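Local coordinates for protein PT26-6P (Thermococcus sp., PDB 2WB7) that is of unknown function but is encoded by a family of mobile genetic elements of Euryarchaea and combines three domains with novel folds, at residues G236-P239 / I240-Q244; T414-A417 / M418-L422; A510-A513 / K514-N518; I147-E150 / L151-K154. All coordinates share one frame; numbering follows the deposited sequence.

Contact 1 of 4, residues G236-P239 / I240-Q244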
loop_
_atom_site.group_PDB
_atom_site.type_symbol
_atom_site.label_atom_id
_atom_site.label_comp_id
_atom_site.label_asym_id
_atom_site.label_seq_id
_atom_site.Cartn_x
_atom_site.Cartn_y
_atom_site.Cartn_z
ATOM N N GLY A 236 11.536 -7.732 6.634
ATOM C CA GLY A 236 12.449 -8.856 6.591
ATOM C C GLY A 236 12.087 -10.015 7.504
ATOM O O GLY A 236 10.930 -10.385 7.639
ATOM N N SER A 237 13.096 -10.605 8.126
ATOM C CA SER A 237 12.901 -11.830 8.864
ATOM C C SER A 237 13.752 -11.795 10.103
ATOM O O SER A 237 14.846 -11.237 10.087
ATOM C CB SER A 237 13.341 -13.009 8.008
ATOM O OG SER A 237 13.316 -14.218 8.728
ATOM N N LEU A 238 13.260 -12.373 11.187
ATOM C CA LEU A 238 14.120 -12.586 12.331
ATOM C C LEU A 238 15.303 -13.459 11.889
ATOM O O LEU A 238 15.207 -14.206 10.920
ATOM C CB LEU A 238 13.330 -13.263 13.451
ATOM C CG LEU A 238 12.435 -12.346 14.285
ATOM C CD1 LEU A 238 11.514 -13.177 15.157
ATOM C CD2 LEU A 238 13.260 -11.343 15.122
ATOM N N PRO A 239 16.427 -13.369 12.595
ATOM C CA PRO A 239 17.549 -14.246 12.309
ATOM C C PRO A 239 17.172 -15.729 12.348
ATOM O O PRO A 239 16.267 -16.116 13.065
ATOM C CB PRO A 239 18.534 -13.910 13.435
ATOM C CG PRO A 239 18.262 -12.457 13.726
ATOM C CD PRO A 239 16.763 -12.337 13.591
ATOM N N ILE A 240 17.882 -16.559 11.590
ATOM C CA ILE A 240 17.509 -17.970 11.453
ATOM C C ILE A 240 17.469 -18.753 12.764
ATOM O O ILE A 240 16.842 -19.813 12.832
ATOM C CB ILE A 240 18.413 -18.729 10.440
ATOM C CG1 ILE A 240 19.855 -18.771 10.946
ATOM C CG2 ILE A 240 18.303 -18.100 9.070
ATOM C CD1 ILE A 240 20.813 -19.501 10.043
ATOM N N LYS A 241 18.140 -18.270 13.804
ATOM C CA LYS A 241 18.104 -19.016 15.062
ATOM C C LYS A 241 16.671 -19.210 15.556
ATOM O O LYS A 241 16.396 -20.141 16.299
ATOM C CB LYS A 241 18.967 -18.380 16.155
ATOM C CG LYS A 241 18.408 -17.117 16.745
ATOM C CD LYS A 241 18.518 -17.135 18.249
ATOM C CE LYS A 241 17.207 -16.707 18.870
ATOM N NZ LYS A 241 17.037 -17.292 20.221
ATOM N N PHE A 242 15.756 -18.353 15.112
ATOM C CA PHE A 242 14.402 -18.358 15.651
ATOM C C PHE A 242 13.560 -19.479 15.080
ATOM O O PHE A 242 12.390 -19.587 15.389
ATOM C CB PHE A 242 13.719 -17.006 15.449
ATOM C CG PHE A 242 14.210 -15.942 16.382
ATOM C CD1 PHE A 242 15.189 -15.047 15.981
ATOM C CD2 PHE A 242 13.704 -15.841 17.668
ATOM C CE1 PHE A 242 15.647 -14.063 16.835
ATOM C CE2 PHE A 242 14.169 -14.853 18.543
ATOM C CZ PHE A 242 15.140 -13.961 18.121
ATOM N N LEU A 243 14.175 -20.325 14.265
ATOM C CA LEU A 243 13.501 -21.491 13.717
ATOM C C LEU A 243 13.315 -22.577 14.774
ATOM O O LEU A 243 12.321 -23.292 14.751
ATOM C CB LEU A 243 14.286 -22.060 12.535
ATOM C CG LEU A 243 13.996 -21.502 11.145
ATOM C CD1 LEU A 243 14.880 -22.189 10.112
ATOM C CD2 LEU A 243 12.513 -21.660 10.805
ATOM N N GLN A 244 14.272 -22.717 15.688
ATOM C CA GLN A 244 14.128 -23.669 16.792
ATOM C C GLN A 244 13.577 -22.999 18.056
ATOM O O GLN A 244 13.890 -23.414 19.173
ATOM C CB GLN A 244 15.459 -24.366 17.121
ATOM C CG GLN A 244 16.067 -25.180 15.980
ATOM C CD GLN A 244 17.288 -24.508 15.362
ATOM O OE1 GLN A 244 17.863 -23.575 15.943
ATOM N NE2 GLN A 244 17.697 -24.984 14.183
#

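Contact 2 of 4, residues T414-A417 / M418-L422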
loop_
_atom_site.group_PDB
_atom_site.type_symbol
_atom_site.label_atom_id
_atom_site.label_comp_id
_atom_site.label_asym_id
_atom_site.label_seq_id
_atom_site.Cartn_x
_atom_site.Cartn_y
_atom_site.Cartn_z
ATOM N N THR A 414 36.165 -22.038 24.591
ATOM C CA THR A 414 34.949 -21.842 23.800
ATOM C C THR A 414 35.010 -20.592 22.924
ATOM O O THR A 414 34.703 -20.633 21.727
ATOM C CB THR A 414 33.748 -21.733 24.747
ATOM O OG1 THR A 414 33.736 -22.885 25.590
ATOM C CG2 THR A 414 32.410 -21.627 23.990
ATOM N N THR A 415 35.379 -19.480 23.551
ATOM C CA THR A 415 35.576 -18.220 22.867
ATOM C C THR A 415 36.431 -18.444 21.635
ATOM O O THR A 415 36.064 -18.061 20.528
ATOM C CB THR A 415 36.345 -17.237 23.762
ATOM O OG1 THR A 415 35.686 -17.111 25.027
ATOM C CG2 THR A 415 36.427 -15.882 23.105
ATOM N N LYS A 416 37.585 -19.059 21.851
ATOM C CA LYS A 416 38.514 -19.347 20.787
ATOM C C LYS A 416 37.870 -20.209 19.710
ATOM O O LYS A 416 38.050 -19.978 18.524
ATOM C CB LYS A 416 39.739 -20.048 21.361
ATOM C CG LYS A 416 40.777 -20.388 20.314
ATOM C CD LYS A 416 41.886 -21.284 20.889
ATOM C CE LYS A 416 43.001 -21.508 19.866
ATOM N NZ LYS A 416 42.465 -21.938 18.520
ATOM N N ALA A 417 37.108 -21.202 20.127
ATOM C CA ALA A 417 36.423 -22.079 19.180
ATOM C C ALA A 417 35.463 -21.278 18.300
ATOM O O ALA A 417 35.450 -21.407 17.069
ATOM C CB ALA A 417 35.675 -23.157 19.926
HETATM N N MSE A 418 34.655 -20.452 18.956
HETATM C CA MSE A 418 33.671 -19.616 18.284
HETATM C C MSE A 418 34.327 -18.660 17.325
HETATM O O MSE A 418 33.806 -18.417 16.239
HETATM C CB MSE A 418 32.870 -18.814 19.305
HETATM C CG MSE A 418 31.683 -19.556 19.859
HETATM SE SE MSE A 418 31.032 -18.688 21.459
HETATM C CE MSE A 418 29.381 -19.680 21.668
ATOM N N ILE A 419 35.458 -18.104 17.748
ATOM C CA ILE A 419 36.186 -17.155 16.932
ATOM C C ILE A 419 36.699 -17.786 15.647
ATOM O O ILE A 419 36.724 -17.146 14.600
ATOM C CB ILE A 419 37.338 -16.535 17.697
ATOM C CG1 ILE A 419 36.792 -15.524 18.698
ATOM C CG2 ILE A 419 38.279 -15.842 16.736
ATOM C CD1 ILE A 419 37.734 -15.200 19.826
ATOM N N ASN A 420 37.098 -19.045 15.717
ATOM C CA ASN A 420 37.491 -19.759 14.508
ATOM C C ASN A 420 36.350 -19.854 13.522
ATOM O O ASN A 420 36.531 -19.699 12.319
ATOM C CB ASN A 420 38.003 -21.155 14.847
ATOM C CG ASN A 420 39.462 -21.144 15.253
ATOM O OD1 ASN A 420 40.184 -20.174 14.988
ATOM N ND2 ASN A 420 39.915 -22.223 15.899
ATOM N N SER A 421 35.163 -20.108 14.041
ATOM C CA SER A 421 33.996 -20.213 13.198
ATOM C C SER A 421 33.666 -18.884 12.528
ATOM O O SER A 421 33.325 -18.854 11.355
ATOM C CB SER A 421 32.822 -20.711 14.019
ATOM O OG SER A 421 32.953 -22.093 14.272
ATOM N N LEU A 422 33.794 -17.786 13.265
ATOM C CA LEU A 422 33.546 -16.464 12.696
ATOM C C LEU A 422 34.602 -16.089 11.659
ATOM O O LEU A 422 34.292 -15.506 10.612
ATOM C CB LEU A 422 33.474 -15.405 13.789
ATOM C CG LEU A 422 32.251 -15.578 14.695
ATOM C CD1 LEU A 422 32.315 -14.662 15.892
ATOM C CD2 LEU A 422 30.960 -15.378 13.923
#

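Contact 3 of 4, residues A510-A513 / K514-N518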
loop_
_atom_site.group_PDB
_atom_site.type_symbol
_atom_site.label_atom_id
_atom_site.label_comp_id
_atom_site.label_asym_id
_atom_site.label_seq_id
_atom_site.Cartn_x
_atom_site.Cartn_y
_atom_site.Cartn_z
ATOM N N ALA A 510 19.833 -5.512 4.105
ATOM C CA ALA A 510 20.855 -4.536 4.483
ATOM C C ALA A 510 20.356 -3.600 5.557
ATOM O O ALA A 510 21.108 -3.222 6.448
ATOM C CB ALA A 510 21.344 -3.753 3.283
ATOM N N GLU A 511 19.080 -3.244 5.490
ATOM C CA GLU A 511 18.465 -2.404 6.523
ATOM C C GLU A 511 18.373 -3.108 7.875
ATOM O O GLU A 511 18.606 -2.497 8.933
ATOM C CB GLU A 511 17.078 -1.972 6.086
ATOM C CG GLU A 511 16.178 -1.544 7.237
ATOM C CD GLU A 511 16.639 -0.247 7.888
ATOM O OE1 GLU A 511 17.289 0.572 7.189
ATOM O OE2 GLU A 511 16.362 -0.058 9.098
ATOM N N LYS A 512 18.005 -4.388 7.845
ATOM C CA LYS A 512 17.982 -5.192 9.069
ATOM C C LYS A 512 19.369 -5.245 9.667
ATOM O O LYS A 512 19.530 -5.156 10.881
ATOM C CB LYS A 512 17.514 -6.617 8.790
ATOM C CG LYS A 512 16.077 -6.710 8.337
ATOM C CD LYS A 512 15.179 -5.886 9.249
ATOM C CE LYS A 512 14.753 -6.672 10.480
ATOM N NZ LYS A 512 13.894 -5.832 11.381
ATOM N N ALA A 513 20.371 -5.403 8.803
ATOM C CA ALA A 513 21.772 -5.386 9.230
ATOM C C ALA A 513 22.033 -4.137 10.050
ATOM O O ALA A 513 22.417 -4.210 11.213
ATOM C CB ALA A 513 22.701 -5.443 8.033
ATOM N N LYS A 514 21.812 -2.980 9.441
ATOM C CA LYS A 514 22.086 -1.725 10.125
ATOM C C LYS A 514 21.404 -1.708 11.494
ATOM O O LYS A 514 21.934 -1.159 12.462
ATOM C CB LYS A 514 21.628 -0.545 9.276
ATOM C CG LYS A 514 21.943 0.802 9.880
ATOM C CD LYS A 514 23.469 1.038 9.941
ATOM C CE LYS A 514 23.839 2.045 11.062
ATOM N NZ LYS A 514 23.055 3.346 11.006
ATOM N N GLU A 515 20.225 -2.311 11.574
ATOM C CA GLU A 515 19.439 -2.248 12.806
ATOM C C GLU A 515 20.064 -3.069 13.918
ATOM O O GLU A 515 20.301 -2.560 15.005
ATOM C CB GLU A 515 18.012 -2.717 12.558
ATOM C CG GLU A 515 17.158 -1.708 11.815
ATOM C CD GLU A 515 15.789 -2.278 11.454
ATOM O OE1 GLU A 515 15.438 -3.359 11.994
ATOM O OE2 GLU A 515 15.072 -1.656 10.626
ATOM N N TYR A 516 20.334 -4.342 13.637
ATOM C CA TYR A 516 20.949 -5.232 14.606
ATOM C C TYR A 516 22.365 -4.784 14.979
ATOM O O TYR A 516 22.810 -4.938 16.114
ATOM C CB TYR A 516 20.956 -6.664 14.057
ATOM C CG TYR A 516 19.604 -7.329 14.125
ATOM C CD1 TYR A 516 19.402 -8.483 14.882
ATOM C CD2 TYR A 516 18.517 -6.779 13.448
ATOM C CE1 TYR A 516 18.144 -9.084 14.945
ATOM C CE2 TYR A 516 17.271 -7.366 13.503
ATOM C CZ TYR A 516 17.085 -8.511 14.256
ATOM O OH TYR A 516 15.837 -9.067 14.308
ATOM N N SER A 517 23.084 -4.231 14.023
ATOM C CA SER A 517 24.372 -3.686 14.340
ATOM C C SER A 517 24.227 -2.573 15.373
ATOM O O SER A 517 24.965 -2.538 16.354
ATOM C CB SER A 517 25.064 -3.188 13.082
ATOM O OG SER A 517 26.281 -2.557 13.417
ATOM N N ASN A 518 23.253 -1.688 15.190
ATOM C CA ASN A 518 23.053 -0.627 16.162
ATOM C C ASN A 518 22.587 -1.148 17.512
ATOM O O ASN A 518 22.923 -0.589 18.555
ATOM C CB ASN A 518 22.103 0.456 15.638
ATOM C CG ASN A 518 22.656 1.177 14.417
ATOM O OD1 ASN A 518 21.923 1.853 13.701
ATOM N ND2 ASN A 518 23.944 1.023 14.167
#

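Contact 4 of 4, residues I147-E150 / L151-K154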
loop_
_atom_site.group_PDB
_atom_site.type_symbol
_atom_site.label_atom_id
_atom_site.label_comp_id
_atom_site.label_asym_id
_atom_site.label_seq_id
_atom_site.Cartn_x
_atom_site.Cartn_y
_atom_site.Cartn_z
ATOM N N ILE A 147 2.698 -14.851 -13.376
ATOM C CA ILE A 147 3.295 -13.566 -13.020
ATOM C C ILE A 147 4.781 -13.595 -13.282
ATOM O O ILE A 147 5.512 -14.286 -12.593
ATOM C CB ILE A 147 3.109 -13.237 -11.535
ATOM C CG1 ILE A 147 1.639 -13.397 -11.132
ATOM C CG2 ILE A 147 3.630 -11.841 -11.228
ATOM C CD1 ILE A 147 1.439 -13.444 -9.648
ATOM N N SER A 148 5.229 -12.836 -14.275
ATOM C CA SER A 148 6.620 -12.800 -14.664
ATOM C C SER A 148 7.325 -11.691 -13.927
ATOM O O SER A 148 6.688 -10.838 -13.313
ATOM C CB SER A 148 6.721 -12.522 -16.161
ATOM O OG SER A 148 6.163 -11.255 -16.484
ATOM N N ARG A 149 8.648 -11.705 -13.986
ATOM C CA ARG A 149 9.419 -10.621 -13.434
ATOM C C ARG A 149 9.077 -9.334 -14.193
ATOM O O ARG A 149 9.218 -8.226 -13.666
ATOM C CB ARG A 149 10.904 -10.946 -13.569
ATOM C CG ARG A 149 11.812 -9.925 -12.930
ATOM C CD ARG A 149 11.643 -9.930 -11.416
ATOM N NE ARG A 149 12.323 -8.811 -10.782
ATOM C CZ ARG A 149 13.549 -8.890 -10.277
ATOM N NH1 ARG A 149 14.214 -10.037 -10.339
ATOM N NH2 ARG A 149 14.116 -7.828 -9.715
ATOM N N GLU A 150 8.650 -9.487 -15.444
ATOM C CA GLU A 150 8.336 -8.342 -16.297
ATOM C C GLU A 150 7.152 -7.576 -15.733
ATOM O O GLU A 150 7.253 -6.389 -15.423
ATOM C CB GLU A 150 8.004 -8.802 -17.719
ATOM C CG GLU A 150 9.215 -9.277 -18.554
ATOM C CD GLU A 150 10.010 -10.435 -17.900
ATOM O OE1 GLU A 150 11.205 -10.215 -17.551
ATOM O OE2 GLU A 150 9.444 -11.553 -17.741
ATOM N N LEU A 151 6.018 -8.263 -15.629
ATOM C CA LEU A 151 4.813 -7.704 -15.031
ATOM C C LEU A 151 5.132 -7.171 -13.643
ATOM O O LEU A 151 4.703 -6.085 -13.245
ATOM C CB LEU A 151 3.741 -8.790 -14.919
ATOM C CG LEU A 151 2.493 -8.376 -14.143
ATOM C CD1 LEU A 151 1.866 -7.189 -14.840
ATOM C CD2 LEU A 151 1.500 -9.515 -14.037
ATOM N N TYR A 152 5.899 -7.961 -12.911
ATOM C CA TYR A 152 6.158 -7.693 -11.517
ATOM C C TYR A 152 6.825 -6.342 -11.345
ATOM O O TYR A 152 6.407 -5.545 -10.511
ATOM C CB TYR A 152 7.042 -8.786 -10.936
ATOM C CG TYR A 152 7.495 -8.451 -9.555
ATOM C CD1 TYR A 152 6.769 -8.880 -8.446
ATOM C CD2 TYR A 152 8.631 -7.668 -9.348
ATOM C CE1 TYR A 152 7.172 -8.551 -7.166
ATOM C CE2 TYR A 152 9.040 -7.331 -8.074
ATOM C CZ TYR A 152 8.308 -7.772 -6.995
ATOM O OH TYR A 152 8.721 -7.432 -5.738
ATOM N N ASP A 153 7.868 -6.088 -12.131
ATOM C CA ASP A 153 8.571 -4.815 -12.092
ATOM C C ASP A 153 7.613 -3.737 -12.531
ATOM O O ASP A 153 7.586 -2.638 -11.990
ATOM C CB ASP A 153 9.741 -4.809 -13.077
ATOM C CG ASP A 153 10.806 -5.842 -12.747
ATOM O OD1 ASP A 153 11.000 -6.134 -11.539
ATOM O OD2 ASP A 153 11.469 -6.338 -13.696
ATOM N N LYS A 154 6.825 -4.068 -13.542
ATOM C CA LYS A 154 5.929 -3.108 -14.143
ATOM C C LYS A 154 4.972 -2.564 -13.103
ATOM O O LYS A 154 4.644 -1.376 -13.094
ATOM C CB LYS A 154 5.160 -3.767 -15.276
ATOM C CG LYS A 154 4.562 -2.785 -16.222
ATOM C CD LYS A 154 3.869 -3.494 -17.365
ATOM C CE LYS A 154 3.256 -2.477 -18.320
ATOM N NZ LYS A 154 2.464 -3.191 -19.362
#

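Contact 1 of 4, residues G236-P239 / I240-Q244
Phe242 folds back against Leu238 and Pro239, the residues that lead into its own turn. Its CB lies 3.6 Å from Pro239 O. A chi1 of -75° swings the ring away from its own carbonyl carbon and turns it toward the incoming chain. Ring atom CD1 rests 3.6 Å from Leu238 CB, and Pro239 O lies in plane at the ring edge. One position further out, CE1 meets Pro239 CD at 3.8 Å and Leu238 CD2 at 4.0 Å. Leu238 CD1 makes a CH-pi contact over one face of the Phe242 ring, 4.2 Å from the centroid and 15° off the normal. Lys241 CE occupies the opposite face, above the ring centre. The ring is thus held between a leucine and a lysine chain. The backbone here makes a 3-10 turn, residues 240-243, in the long loop between strands 221-222 and 253-261. Phe242 N gives a nearly straight bond to Pro239 O (3.1 Å, 170°), the i to i+3 link that starts the turn. Upstream, Ser237 OG donates to a lone pair of Leu238 O at 2.9 Å and accepts from His276 N. Lys241 NZ forms salt bridges with Asp393 and Asp7. Pro239 packs on Met486 and Tyr490 of helix 471-499.

Contact 2 of 4, residues T414-A417 / M418-L422
Thr415 and Ile419 touch one helical turn apart. Thr415 CG2 meets Ile419 CD1 at 3.6 Å, and the two side chains run alongside each other. Thr414 pairs likewise with selenomethionine Met418, its CG2 4.1 Å from Met418 SE. In both threonines the methyl is turned to the far side from the backbone N (OG1 chi1 -54° in each), which leaves OG1 next to that nitrogen.

The side-chain polar bonds run backward along the helix. Thr414 OG1 bonds to Lys410 O and Thr415 OG1 to Ile411 O, so each hydroxyl is satisfied one turn earlier while its methyl serves the packing.

The backbone bonds are those of a regular alpha-helix. Met418 N donates to Thr414 O and Ile419 N to Thr415 O, both at 2.8 Å. Asn420 N reaches Lys416 O at 3.1 Å. The bond from Ser421 N to Ala417 O is weak.

All of this lies on helix 408-438 of the helical domain. Ile419 and Leu422 pack on Ile459 of helix 442-465, and Thr415 and Met418 on Leu462 of the same helix. Met418 also touches Asp395 and Leu399 of helix 393-404, so this face of helix 408-438 sits against two neighbours.

Contact 3 of 4, residues A510-A513 / K514-N518
Lys512 and Glu515 form a salt bridge within one turn of the helix, Lys512 NZ to Glu515 OE1 at 3.0 Å. The ammonium comes to the syn side of OE1, 21° out of the carboxylate plane. Two kinks in the lysine chain (chi2 -48°, chi3 -85°) curl its end forward to the glutamate. Asp12 is a further partner: it forms a salt bridge with Lys512 NZ and a hydrogen bond with Tyr516 OH, so two carboxylates share this buried lysine and one of them also ties it to the tyrosine.

The other oxygen of Glu515 faces a glutamate one turn back. Glu511 OE2 lies close to Glu515 OE2, with the two carboxylates turned well out of a common plane. If the model is right here, one of the two acids probably holds a proton.

Apolar contact is modest. Lys512 CE lies 4.0 Å from Tyr516 CE2.

The backbone follows the i to i+4 pattern. Lys514 N donates to Ala510 O, Glu515 N to Glu511 O, Tyr516 N to Lys512 O and Ser517 N to Ala513 O. The last is 2.9 Å long. Lys512 O also sits at the edge of the Tyr516 ring, near its plane.

The segment belongs to helix 503-523, the last of the chain. Its Tyr516 ring stacks edge-to-face with that of Tyr490 of helix 471-499, and Ala513 packs on Tyr490 and Tyr491. Ser517 OG bonds to Glu454 of helix 442-465.

Contact 4 of 4, residues I147-E150 / L151-K154
Ser148 is the N-cap of helix 149-157, in the first immunoglobulin-like domain, and its OG accepts a straight bond from Leu151 N (3.1 Å, 171°). The hydroxyl lies between the backbone N and the carbonyl carbon (chi1 62°), where it faces the start of the helix. The cap thereby satisfies an N-H of the first turn. Tyr152 N bonds to Ser148 O at 3.0 Å, the first of the regular helical bonds. Just before the cap, Ile147 CG2 touches Leu151 CD2 at 4.2 Å.

In the first turn, Arg149 forms a salt bridge with Asp153, four residues on. Arg149 NE donates to Asp153 OD1 at 3.1 Å, on the syn side of the oxygen. Of the guanidinium nitrogens only NE comes within bonding distance of OD1; NH2 stays 4.0 Å from it. The guanidinium and carboxylate planes are 67° apart, so the two groups do not lie flat together. Arg149 NH1 bonds to Gly317 O and Gly501 O, which helps to fix how the group is turned. Arg149 NE also passes 4.1 Å from Tyr152 CD2.

The short helix is set against several parts of the chain. Leu151 packs on Gln137 and Ala141 of helix 135-144, and Ile147 on Val309 and Leu311 of strand 301-314. Arg149 and Tyr152 lie on Met319 of strand 319-331, while Tyr152 OH bonds to Glu378 of strand 370-379.

Overall arrangement
Along the chain the order is contact 4, contact 1, contact 2, contact 3. Contact 4 belongs to the first immunoglobulin-like domain, and contacts 2 and 3 to the helical domain. Contacts 1 and 3 touch: Pro239 CD and Leu238 CD2 each lie 3.5 Å from Tyr516 OH. The loop before strand 253-261 is thus packed on the final helix, although far from it in sequence. Contact 2 sits further out on helix 408-438, its centre about 22 Å from that of contact 1 and about 23 Å from that of contact 3. Contact 4 is the most remote from contact 2, with centres about 44 Å apart, as expected in an elongated chain.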